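Putative MAR1 (Leishmania donovani, PDB 1X9G) is of unknown function but belongs to the isochorismatase superfamily and may be a ribonuclease. Local coordinates at residues R11-F23 with I172-N184. Residues are numbered along the deposited sequence; the frame is centred on the assembly and turned at random.
Sequences RLMPHYSKGKTAF and ILLQMTKDAMDPN
The rings of His15 and Tyr16 both reach Asp182, one to each carboxylate oxygen. They lie against each other: His15 CE1 sits over the centre of the Tyr16 ring, 3.4 Å above its plane, and Tyr16 CG lies over one face of the His15 ring, offset toward its rim. Thr177 CG2 meets the tyrosine at its edge. At the histidine's edge are Ser17 OG, hydrogen-bonded to ND1, and the backbone N of Lys178. His15 NE2 donates to Asp182 OD1 (3.1 Å), a bent His-carboxylate hydrogen bond on the syn side, tilted out of the carboxylate plane. Tyr16 OH gives its proton to the syn lone pair of Asp182 OD2 and accepts from Asn184 ND2 at 2.9 Å, with ring and carboxylate planes nearly perpendicular (87°). Asn184 N also donates to OD2, from the anti side and well out of the carboxylate plane, capping the turn into helix 185-191.

Next to the rings, Tyr16 N donates to Met176 O (2.8 Å), in the carbonyl plane on a lone pair. Met13 N donates almost straight to Gln175 OE1 at 3.1 Å, and Gln175 NE2 turns back to Ser171 OG. Met13 SD lies 3.6 Å from Ile172 CG2 and also against Met176 CG; the bend at chi3 (82°) brings CE toward Met176 SD. Met176 CE reaches on to Thr21 and Phe23 CZ.

Thus the lead-in to central strand 21-26 of the isochorismatase-like parallel alpha/beta sheet is tied to the C-terminal end of helix 169-176, with Val111 of strand 109-115 touching Met13 and Phe23.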
loop_
_atom_site.group_PDB
_atom_site.type_symbol
_atom_site.label_atom_id
_atom_site.label_comp_id
_atom_site.label_asym_id
_atom_site.label_seq_id
_atom_site.Cartn_x
_atom_site.Cartn_y
_atom_site.Cartn_z
ATOM N N ARG A 11 -2.954 -17.658 7.504
ATOM C CA ARG A 11 -2.394 -16.332 7.454
ATOM C C ARG A 11 -0.910 -16.159 7.617
ATOM O O ARG A 11 -0.401 -15.189 7.072
ATOM C CB ARG A 11 -3.194 -15.267 8.209
ATOM C CG ARG A 11 -3.545 -14.107 7.282
ATOM C CD ARG A 11 -4.488 -13.076 7.849
ATOM N NE ARG A 11 -5.650 -13.731 8.414
ATOM C CZ ARG A 11 -6.908 -13.495 8.069
ATOM N NH1 ARG A 11 -7.190 -12.561 7.186
ATOM N NH2 ARG A 11 -7.879 -14.208 8.633
ATOM N N LEU A 12 -0.180 -17.039 8.282
ATOM C CA LEU A 12 1.296 -16.904 8.229
ATOM C C LEU A 12 1.952 -18.257 7.908
ATOM O O LEU A 12 1.246 -19.180 7.515
ATOM C CB LEU A 12 1.827 -16.331 9.549
ATOM C CG LEU A 12 1.388 -14.939 9.994
ATOM C CD1 LEU A 12 1.578 -14.749 11.459
ATOM C CD2 LEU A 12 2.185 -13.881 9.247
ATOM N N MET A 13 3.273 -18.381 8.036
ATOM C CA MET A 13 3.905 -19.722 7.991
ATOM C C MET A 13 3.343 -20.640 9.110
ATOM O O MET A 13 3.157 -20.196 10.255
ATOM C CB MET A 13 5.431 -19.643 8.109
ATOM C CG MET A 13 6.072 -18.973 6.908
ATOM S SD MET A 13 7.718 -19.484 6.532
ATOM C CE MET A 13 7.388 -21.003 5.619
ATOM N N PRO A 14 3.006 -21.894 8.769
ATOM C CA PRO A 14 2.567 -22.828 9.809
ATOM C C PRO A 14 3.802 -23.354 10.529
ATOM O O PRO A 14 4.915 -23.173 9.993
ATOM C CB PRO A 14 1.872 -23.946 9.013
ATOM C CG PRO A 14 2.463 -23.899 7.654
ATOM C CD PRO A 14 3.019 -22.505 7.423
ATOM N N HIS A 15 3.616 -23.968 11.713
ATOM C CA HIS A 15 4.687 -24.675 12.437
ATOM C C HIS A 15 5.506 -25.539 11.470
ATOM O O HIS A 15 4.944 -26.199 10.608
ATOM C CB HIS A 15 4.168 -25.510 13.644
ATOM C CG HIS A 15 5.286 -26.110 14.442
ATOM N ND1 HIS A 15 5.697 -27.421 14.283
ATOM C CD2 HIS A 15 6.174 -25.543 15.303
ATOM C CE1 HIS A 15 6.767 -27.645 15.029
ATOM N NE2 HIS A 15 7.083 -26.522 15.653
ATOM N N TYR A 16 6.829 -25.527 11.614
ATOM C CA TYR A 16 7.725 -26.252 10.678
ATOM C C TYR A 16 7.386 -27.722 10.373
ATOM O O TYR A 16 7.767 -28.231 9.305
ATOM C CB TYR A 16 9.213 -26.149 11.070
ATOM C CG TYR A 16 9.607 -26.683 12.446
ATOM C CD1 TYR A 16 10.074 -25.805 13.432
ATOM C CD2 TYR A 16 9.572 -28.056 12.753
ATOM C CE1 TYR A 16 10.461 -26.260 14.692
ATOM C CE2 TYR A 16 9.964 -28.539 14.040
ATOM C CZ TYR A 16 10.410 -27.620 15.004
ATOM O OH TYR A 16 10.806 -28.002 16.287
ATOM N N SER A 17 6.671 -28.372 11.291
ATOM C CA SER A 17 6.362 -29.793 11.191
ATOM C C SER A 17 5.059 -30.088 10.458
ATOM O O SER A 17 4.731 -31.256 10.235
ATOM C CB SER A 17 6.325 -30.431 12.596
ATOM O OG SER A 17 5.241 -29.901 13.352
ATOM N N LYS A 18 4.308 -29.047 10.107
ATOM C CA LYS A 18 3.098 -29.182 9.287
ATOM C C LYS A 18 3.486 -29.024 7.794
ATOM O O LYS A 18 3.736 -27.909 7.314
ATOM C CB LYS A 18 2.052 -28.150 9.740
ATOM C CG LYS A 18 0.654 -28.256 9.066
ATOM C CD LYS A 18 -0.336 -27.130 9.513
ATOM C CE LYS A 18 -1.404 -26.777 8.415
ATOM N NZ LYS A 18 -0.928 -25.921 7.219
ATOM N N GLY A 19 3.590 -30.144 7.076
ATOM C CA GLY A 19 3.912 -30.137 5.641
ATOM C C GLY A 19 5.389 -30.008 5.322
ATOM O O GLY A 19 6.229 -30.438 6.111
ATOM N N LYS A 20 5.697 -29.457 4.148
ATOM C CA LYS A 20 7.073 -29.240 3.699
ATOM C C LYS A 20 7.238 -27.814 3.186
ATOM O O LYS A 20 6.303 -27.225 2.650
ATOM C CB LYS A 20 7.482 -30.206 2.565
ATOM C CG LYS A 20 7.210 -31.683 2.800
ATOM C CD LYS A 20 8.036 -32.557 1.859
ATOM C CE LYS A 20 8.331 -33.981 2.450
ATOM N NZ LYS A 20 9.744 -34.160 2.992
ATOM N N THR A 21 8.451 -27.290 3.329
ATOM C CA THR A 21 8.840 -25.966 2.889
ATOM C C THR A 21 10.123 -26.053 2.082
ATOM O O THR A 21 11.108 -26.614 2.557
ATOM C CB THR A 21 9.174 -25.075 4.102
ATOM O OG1 THR A 21 7.985 -24.823 4.857
ATOM C CG2 THR A 21 9.817 -23.738 3.637
ATOM N N ALA A 22 10.128 -25.492 0.877
ATOM C CA ALA A 22 11.389 -25.295 0.143
ATOM C C ALA A 22 11.946 -23.897 0.400
ATOM O O ALA A 22 11.225 -22.880 0.273
ATOM C CB ALA A 22 11.235 -25.562 -1.388
ATOM N N PHE A 23 13.210 -23.869 0.817
ATOM C CA PHE A 23 14.042 -22.694 0.728
ATOM C C PHE A 23 14.632 -22.610 -0.678
ATOM O O PHE A 23 15.251 -23.544 -1.179
ATOM C CB PHE A 23 15.122 -22.704 1.811
ATOM C CG PHE A 23 14.567 -22.842 3.223
ATOM C CD1 PHE A 23 15.046 -23.818 4.078
ATOM C CD2 PHE A 23 13.564 -21.984 3.690
ATOM C CE1 PHE A 23 14.533 -23.954 5.397
ATOM C CE2 PHE A 23 13.049 -22.110 4.997
ATOM C CZ PHE A 23 13.542 -23.110 5.855
ATOM N N ILE A 172 10.045 -14.709 9.810
ATOM C CA ILE A 172 9.866 -16.061 9.281
ATOM C C ILE A 172 10.405 -17.198 10.179
ATOM O O ILE A 172 9.713 -18.223 10.317
ATOM C CB ILE A 172 10.474 -16.163 7.859
ATOM C CG1 ILE A 172 9.537 -15.513 6.834
ATOM C CG2 ILE A 172 10.711 -17.622 7.430
ATOM C CD1 ILE A 172 10.201 -15.417 5.407
ATOM N N LEU A 173 11.607 -17.051 10.772
ATOM C CA LEU A 173 12.091 -18.087 11.704
ATOM C C LEU A 173 11.127 -18.298 12.876
ATOM O O LEU A 173 10.752 -19.411 13.163
ATOM C CB LEU A 173 13.507 -17.836 12.242
ATOM C CG LEU A 173 14.742 -17.720 11.344
ATOM C CD1 LEU A 173 15.970 -18.298 12.039
ATOM C CD2 LEU A 173 14.598 -18.299 9.904
ATOM N N LEU A 174 10.687 -17.210 13.490
ATOM C CA LEU A 174 9.701 -17.186 14.552
ATOM C C LEU A 174 8.319 -17.720 14.208
ATOM O O LEU A 174 7.536 -18.061 15.104
ATOM C CB LEU A 174 9.555 -15.735 15.012
ATOM C CG LEU A 174 10.802 -15.157 15.686
ATOM C CD1 LEU A 174 10.513 -13.824 16.374
ATOM C CD2 LEU A 174 11.417 -16.161 16.718
ATOM N N GLN A 175 7.976 -17.720 12.929
ATOM C CA GLN A 175 6.642 -18.105 12.521
ATOM C C GLN A 175 6.613 -19.621 12.404
ATOM O O GLN A 175 5.587 -20.251 12.655
ATOM C CB GLN A 175 6.277 -17.466 11.184
ATOM C CG GLN A 175 5.786 -15.983 11.229
ATOM C CD GLN A 175 5.695 -15.403 9.818
ATOM O OE1 GLN A 175 5.142 -16.034 8.937
ATOM N NE2 GLN A 175 6.299 -14.246 9.587
ATOM N N MET A 176 7.735 -20.198 12.012
ATOM C CA MET A 176 7.868 -21.624 11.917
ATOM C C MET A 176 8.052 -22.360 13.288
ATOM O O MET A 176 7.714 -23.532 13.382
ATOM C CB MET A 176 9.022 -21.955 10.963
ATOM C CG MET A 176 8.720 -21.719 9.482
ATOM S SD MET A 176 10.197 -21.774 8.392
ATOM C CE MET A 176 10.022 -23.435 7.700
ATOM N N THR A 177 8.591 -21.692 14.316
ATOM C CA THR A 177 8.736 -22.293 15.662
ATOM C C THR A 177 7.771 -21.711 16.651
ATOM O O THR A 177 8.192 -20.945 17.499
ATOM C CB THR A 177 10.124 -22.001 16.322
ATOM O OG1 THR A 177 10.742 -20.860 15.730
ATOM C CG2 THR A 177 11.061 -23.205 16.211
ATOM N N LYS A 178 6.491 -22.030 16.603
ATOM C CA LYS A 178 5.537 -21.078 17.166
ATOM C C LYS A 178 5.650 -20.732 18.689
ATOM O O LYS A 178 4.845 -19.955 19.222
ATOM C CB LYS A 178 4.134 -21.483 16.735
ATOM C CG LYS A 178 3.881 -21.400 15.199
ATOM C CD LYS A 178 2.513 -20.690 14.906
ATOM C CE LYS A 178 2.167 -20.597 13.422
ATOM N NZ LYS A 178 3.108 -19.704 12.616
ATOM N N ASP A 179 6.693 -21.258 19.359
ATOM C CA ASP A 179 6.817 -21.256 20.842
ATOM C C ASP A 179 8.290 -21.200 21.293
ATOM O O ASP A 179 9.126 -21.877 20.718
ATOM C CB ASP A 179 6.176 -22.530 21.398
ATOM C CG ASP A 179 5.616 -22.354 22.812
ATOM O OD1 ASP A 179 6.388 -22.041 23.769
ATOM O OD2 ASP A 179 4.377 -22.553 22.951
ATOM N N ALA A 180 8.612 -20.413 22.322
ATOM C CA ALA A 180 9.997 -20.341 22.825
ATOM C C ALA A 180 10.420 -21.591 23.640
ATOM O O ALA A 180 11.580 -21.706 24.046
ATOM C CB ALA A 180 10.237 -19.050 23.634
ATOM N N MET A 181 9.476 -22.508 23.875
ATOM C CA MET A 181 9.761 -23.807 24.527
ATOM C C MET A 181 9.751 -24.955 23.520
ATOM O O MET A 181 9.535 -26.112 23.868
ATOM C CB MET A 181 8.784 -24.067 25.681
ATOM C CG MET A 181 9.025 -23.168 26.905
ATOM S SD MET A 181 10.555 -23.514 27.854
ATOM C CE MET A 181 11.758 -22.354 27.165
ATOM N N ASP A 182 9.993 -24.608 22.264
ATOM C CA ASP A 182 9.992 -25.562 21.164
ATOM C C ASP A 182 11.302 -26.333 21.209
ATOM O O ASP A 182 12.336 -25.729 21.487
ATOM C CB ASP A 182 9.882 -24.810 19.827
ATOM C CG ASP A 182 9.619 -25.736 18.672
ATOM O OD1 ASP A 182 8.435 -26.054 18.430
ATOM O OD2 ASP A 182 10.588 -26.167 18.020
ATOM N N PRO A 183 11.271 -27.656 20.908
ATOM C CA PRO A 183 12.494 -28.473 21.044
ATOM C C PRO A 183 13.609 -27.888 20.196
ATOM O O PRO A 183 14.808 -28.046 20.511
ATOM C CB PRO A 183 12.072 -29.845 20.506
ATOM C CG PRO A 183 10.617 -29.901 20.703
ATOM C CD PRO A 183 10.134 -28.480 20.452
ATOM N N ASN A 184 13.221 -27.182 19.136
ATOM C CA ASN A 184 14.238 -26.625 18.255
ATOM C C ASN A 184 14.622 -25.158 18.483
ATOM O O ASN A 184 15.534 -24.650 17.831
ATOM C CB ASN A 184 13.971 -26.985 16.796
ATOM C CG ASN A 184 14.401 -28.386 16.491
ATOM O OD1 ASN A 184 15.568 -28.748 16.691
ATOM N ND2 ASN A 184 13.471 -29.200 16.027
#